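Local coordinates for cyclic UMP-AMP synthase (Rhodothermus marinus SG0.5JP17-172, PDB 6E0K), which makes the cyclic dinucleotide second messenger 3',3'-cUAMP from UTP and ATP in a bacterial CBASS defence against phage, at residues W36-P41 and S88-N93; D94-V99 and V130-Q135. All blocks are in the same frame, centred on the assembly; numbering follows the deposited sequence.

Interaction 1 (W36-P41 and S88-N93)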
# COMPACT_ATOMS: atom_id res chain seq x y z
N TRP A 36 20.40 -8.07 -18.65
CA TRP A 36 20.19 -8.72 -17.36
C TRP A 36 20.92 -10.05 -17.32
O TRP A 36 20.67 -10.91 -18.18
CB TRP A 36 18.72 -8.90 -17.10
CG TRP A 36 18.09 -7.56 -16.98
CD1 TRP A 36 17.46 -6.86 -17.97
CD2 TRP A 36 18.11 -6.71 -15.84
NE1 TRP A 36 17.05 -5.63 -17.49
CE2 TRP A 36 17.44 -5.52 -16.18
CE3 TRP A 36 18.61 -6.85 -14.53
CZ2 TRP A 36 17.26 -4.47 -15.28
CZ3 TRP A 36 18.43 -5.82 -13.64
CH2 TRP A 36 17.76 -4.64 -14.02
N PRO A 37 21.80 -10.28 -16.36
CA PRO A 37 22.60 -11.51 -16.39
C PRO A 37 21.83 -12.74 -15.93
O PRO A 37 22.18 -13.86 -16.30
CB PRO A 37 23.77 -11.19 -15.45
CG PRO A 37 23.22 -10.20 -14.50
CD PRO A 37 22.23 -9.37 -15.28
N LYS A 38 20.79 -12.56 -15.12
CA LYS A 38 20.15 -13.71 -14.47
C LYS A 38 18.65 -13.52 -14.40
O LYS A 38 18.00 -13.89 -13.42
CB LYS A 38 20.73 -13.94 -13.07
CG LYS A 38 22.24 -14.16 -13.02
CD LYS A 38 22.64 -15.56 -13.47
CE LYS A 38 24.15 -15.74 -13.45
NZ LYS A 38 24.84 -14.80 -14.39
N GLY A 39 18.06 -12.96 -15.44
CA GLY A 39 16.63 -12.79 -15.40
C GLY A 39 16.27 -11.32 -15.43
O GLY A 39 16.86 -10.49 -14.73
N LYS A 40 15.30 -11.00 -16.23
CA LYS A 40 14.82 -9.63 -16.33
C LYS A 40 13.68 -9.41 -15.35
O LYS A 40 12.72 -10.20 -15.34
CB LYS A 40 14.35 -9.36 -17.74
CG LYS A 40 13.89 -7.97 -17.98
CD LYS A 40 13.45 -7.86 -19.41
CE LYS A 40 13.10 -6.45 -19.75
NZ LYS A 40 12.89 -6.35 -21.22
N PRO A 41 13.74 -8.39 -14.50
CA PRO A 41 12.69 -8.23 -13.49
C PRO A 41 11.41 -7.67 -14.08
O PRO A 41 11.40 -7.06 -15.15
CB PRO A 41 13.31 -7.24 -12.50
CG PRO A 41 14.23 -6.42 -13.36
CD PRO A 41 14.81 -7.39 -14.35
N SER A 88 20.33 -20.21 -5.80
CA SER A 88 20.68 -19.17 -6.77
C SER A 88 22.03 -18.58 -6.41
O SER A 88 22.24 -18.17 -5.26
CB SER A 88 19.64 -18.06 -6.78
OG SER A 88 20.10 -16.94 -7.53
N ASP A 89 22.93 -18.51 -7.39
CA ASP A 89 24.19 -17.83 -7.12
C ASP A 89 24.06 -16.32 -7.29
O ASP A 89 24.98 -15.59 -6.91
CB ASP A 89 25.30 -18.38 -8.01
CG ASP A 89 25.02 -18.20 -9.49
OD1 ASP A 89 23.99 -17.61 -9.87
OD2 ASP A 89 25.86 -18.66 -10.30
N TYR A 90 22.93 -15.86 -7.80
CA TYR A 90 22.63 -14.45 -8.00
C TYR A 90 21.81 -13.99 -6.81
O TYR A 90 20.73 -14.53 -6.54
CB TYR A 90 21.87 -14.29 -9.31
CG TYR A 90 21.60 -12.89 -9.81
CD1 TYR A 90 22.63 -12.07 -10.24
CD2 TYR A 90 20.30 -12.43 -9.92
CE1 TYR A 90 22.36 -10.81 -10.76
CE2 TYR A 90 20.02 -11.18 -10.42
CZ TYR A 90 21.05 -10.38 -10.83
OH TYR A 90 20.77 -9.13 -11.36
N THR A 91 22.33 -13.02 -6.07
CA THR A 91 21.74 -12.63 -4.80
C THR A 91 20.89 -11.38 -4.95
O THR A 91 20.95 -10.67 -5.95
CB THR A 91 22.82 -12.35 -3.76
OG1 THR A 91 23.59 -11.23 -4.19
CG2 THR A 91 23.75 -13.56 -3.60
N TRP A 92 20.11 -11.09 -3.90
CA TRP A 92 19.40 -9.81 -3.87
C TRP A 92 20.38 -8.65 -3.98
O TRP A 92 20.13 -7.67 -4.68
CB TRP A 92 18.56 -9.71 -2.58
CG TRP A 92 17.90 -8.38 -2.41
CD1 TRP A 92 16.66 -8.02 -2.86
CD2 TRP A 92 18.46 -7.23 -1.77
NE1 TRP A 92 16.41 -6.71 -2.52
CE2 TRP A 92 17.49 -6.20 -1.86
CE3 TRP A 92 19.67 -6.97 -1.13
CZ2 TRP A 92 17.71 -4.93 -1.33
CZ3 TRP A 92 19.88 -5.70 -0.61
CH2 TRP A 92 18.91 -4.71 -0.71
N ASN A 93 21.53 -8.77 -3.31
CA ASN A 93 22.57 -7.75 -3.38
C ASN A 93 23.06 -7.55 -4.82
O ASN A 93 23.20 -6.41 -5.28
CB ASN A 93 23.70 -8.16 -2.43
CG ASN A 93 24.81 -7.15 -2.37
OD1 ASN A 93 24.58 -5.96 -2.17
ND2 ASN A 93 26.03 -7.63 -2.53
O HOH W 1 19.44 -10.26 -13.75
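The phenol ring of Y90 carries this contact, and one of its faces is covered by the aliphatic root of K38. K38 CB sits 3.6 Å from the centroid of the Y90 ring and 18° off its normal, a CH-pi contact. K38 CG lies beside it, 3.5 Å from Y90 CD1. P37 crosses the tyrosine at about a right angle, with P37 CG 3.9 Å from Y90 CE1. The hydroxyl end of Y90 comes to the edge of the W36 indole, and one indole face is covered by P41 CD from within its own loop. Y90 CG is anti to the backbone N (chi1 -173°), which points the ring at the loop. The K38 chain bends at chi2 and chi4, so its amine turns off the ring and makes a weak hydrogen bond to P37 O. K38 NZ stays 5.4 Å from D89 OD1, so any attraction between these charges is probably modest. A water accepts from K38 N and donates to G39 O at 2.8 Å, and weakly to Y90 OH. The main polar partner of Y90 OH is D98 on helix 92-107. T91 is the N-cap of that helix, its OG1 bonded to D94 N. The arrangement is a surface loop-to-loop contact in the nucleotidyltransferase domain. It joins the loop between helix 18-32 and strand 42-45 to the residues leading into helix 92-107.

Interaction 2 (D94-V99 and V130-Q135)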
# COMPACT_ATOMS: atom_id res chain seq x y z
N ASP A 94 23.32 -8.66 -5.54
CA ASP A 94 23.71 -8.57 -6.94
C ASP A 94 22.63 -7.89 -7.77
O ASP A 94 22.92 -7.04 -8.62
CB ASP A 94 23.96 -9.97 -7.53
CG ASP A 94 25.18 -10.66 -6.98
OD1 ASP A 94 26.22 -10.01 -6.69
OD2 ASP A 94 25.10 -11.90 -6.88
N PHE A 95 21.39 -8.32 -7.57
CA PHE A 95 20.27 -7.79 -8.34
C PHE A 95 20.11 -6.30 -8.10
O PHE A 95 19.95 -5.53 -9.05
CB PHE A 95 19.00 -8.54 -7.94
CG PHE A 95 17.76 -8.01 -8.59
CD1 PHE A 95 17.67 -7.92 -9.96
CD2 PHE A 95 16.67 -7.65 -7.81
CE1 PHE A 95 16.51 -7.45 -10.56
CE2 PHE A 95 15.51 -7.19 -8.39
CZ PHE A 95 15.45 -7.10 -9.78
N TYR A 96 20.16 -5.88 -6.83
CA TYR A 96 20.09 -4.47 -6.48
C TYR A 96 21.14 -3.66 -7.25
O TYR A 96 20.84 -2.61 -7.84
CB TYR A 96 20.27 -4.33 -4.97
CG TYR A 96 20.05 -2.95 -4.44
CD1 TYR A 96 21.04 -1.98 -4.56
CD2 TYR A 96 18.88 -2.62 -3.80
CE1 TYR A 96 20.85 -0.69 -4.09
CE2 TYR A 96 18.69 -1.35 -3.32
CZ TYR A 96 19.68 -0.38 -3.47
OH TYR A 96 19.47 0.91 -2.98
N SER A 97 22.38 -4.16 -7.29
CA SER A 97 23.44 -3.43 -7.99
C SER A 97 23.15 -3.33 -9.49
O SER A 97 23.44 -2.31 -10.12
CB SER A 97 24.78 -4.10 -7.74
OG SER A 97 25.16 -3.90 -6.39
N ASP A 98 22.55 -4.38 -10.07
CA ASP A 98 22.18 -4.30 -11.48
C ASP A 98 21.06 -3.29 -11.71
O ASP A 98 21.11 -2.53 -12.69
CB ASP A 98 21.75 -5.68 -12.00
CG ASP A 98 22.94 -6.56 -12.34
OD1 ASP A 98 23.96 -6.03 -12.85
OD2 ASP A 98 22.85 -7.79 -12.11
N VAL A 99 20.03 -3.30 -10.86
CA VAL A 99 18.95 -2.33 -11.01
C VAL A 99 19.49 -0.91 -10.88
O VAL A 99 19.16 -0.03 -11.69
CB VAL A 99 17.82 -2.59 -10.00
CG1 VAL A 99 16.77 -1.50 -10.10
CG2 VAL A 99 17.18 -3.95 -10.24
N VAL A 130 11.46 3.36 -5.66
CA VAL A 130 11.59 2.05 -6.30
C VAL A 130 11.99 1.02 -5.26
O VAL A 130 13.07 1.12 -4.67
CB VAL A 130 12.61 2.09 -7.45
CG1 VAL A 130 12.72 0.72 -8.10
CG2 VAL A 130 12.20 3.13 -8.50
N VAL A 131 11.13 0.03 -5.03
CA VAL A 131 11.45 -1.09 -4.15
C VAL A 131 12.06 -2.20 -5.01
O VAL A 131 11.40 -2.74 -5.91
CB VAL A 131 10.21 -1.59 -3.41
CG1 VAL A 131 10.55 -2.86 -2.63
CG2 VAL A 131 9.69 -0.53 -2.45
N VAL A 132 13.32 -2.51 -4.75
CA VAL A 132 14.03 -3.58 -5.45
C VAL A 132 13.87 -4.84 -4.63
O VAL A 132 14.26 -4.88 -3.46
CB VAL A 132 15.51 -3.22 -5.64
CG1 VAL A 132 16.24 -4.38 -6.29
CG2 VAL A 132 15.64 -1.96 -6.48
N CYS A 133 13.29 -5.89 -5.22
CA CYS A 133 12.93 -7.05 -4.42
C CYS A 133 13.02 -8.32 -5.25
O CYS A 133 13.13 -8.28 -6.47
CB CYS A 133 11.52 -6.91 -3.84
SG CYS A 133 10.22 -6.66 -5.07
N ILE A 134 13.00 -9.46 -4.56
CA ILE A 134 12.97 -10.77 -5.19
C ILE A 134 11.68 -11.46 -4.78
O ILE A 134 11.17 -11.26 -3.67
CB ILE A 134 14.21 -11.61 -4.82
CG1 ILE A 134 15.48 -10.97 -5.38
CG2 ILE A 134 14.08 -13.03 -5.33
CD1 ILE A 134 16.71 -11.77 -5.08
N GLN A 135 11.12 -12.25 -5.69
CA GLN A 135 9.93 -13.03 -5.39
C GLN A 135 10.14 -13.82 -4.10
O GLN A 135 11.20 -14.38 -3.88
CB GLN A 135 9.64 -13.98 -6.55
CG GLN A 135 8.38 -14.81 -6.40
CD GLN A 135 8.25 -15.82 -7.52
OE1 GLN A 135 8.23 -17.03 -7.29
NE2 GLN A 135 8.19 -15.33 -8.76
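D94 belongs to the first turn of helix 92-107, and its carbonyl O accepts from D98 N. F95 is the first residue to reach the strand. Its CG is anti to the backbone N (chi1 175°), and its ring crosses V132 obliquely. F95 CE2 lies 3.6 Å from V132 CG1 and 3.2 Å from the backbone C133 O. F95 CD2 also meets I134 CG1, more loosely, at 4.3 Å. Y96 comes next and crosses V132 at about a right angle, with Y96 CD2 3.9 Å from V132 CB. D98 OD1 makes a salt bridge to R101, further on in the same helix, and a hydrogen bond to Y34 OH. One helical turn after F95, V99 meets V132 tip to tip, V99 CG1 being 3.8 Å from V132 CG2. V99 CG2 also sits 3.5 Å above one face of the F95 ring, toward its rim. V132 is therefore gripped on both methyl branches: CG1 by F95, CG2 by V99. L119 of the neighbouring strand, a UTP-binding residue, touches Y96, V99 and V132. The axes of the two segments approach to 8.6 Å and their directions differ by 142°, so the helix runs roughly antiparallel to the strand. This is the helix-on-sheet core of an alpha/beta nucleotidyltransferase domain. Strand 127-138 also carries the magnesium ligand D129, just before this segment.

Both interactions involve helix 92-107, interaction 1 through the residues just before its N-terminus and interaction 2 along its first turns. Interaction 1 is a surface contact with mixed chemistry: lysine methylenes, proline, a tyrosine ring and a bridging water. Interaction 2 is buried and almost wholly apolar, with branched aliphatic and aromatic groups set against the sheet. The centres of interaction 1 and interaction 2 lie about 8 Å apart, and the two touch directly. Y90 OH is 2.6 Å from D98 OD2, and W92 NE1 is 3.0 Å from V132 O, both probable hydrogen bonds. The helix thus meets the sheet through one side, while D98 faces the 36-41 loop, where P37 packs on it.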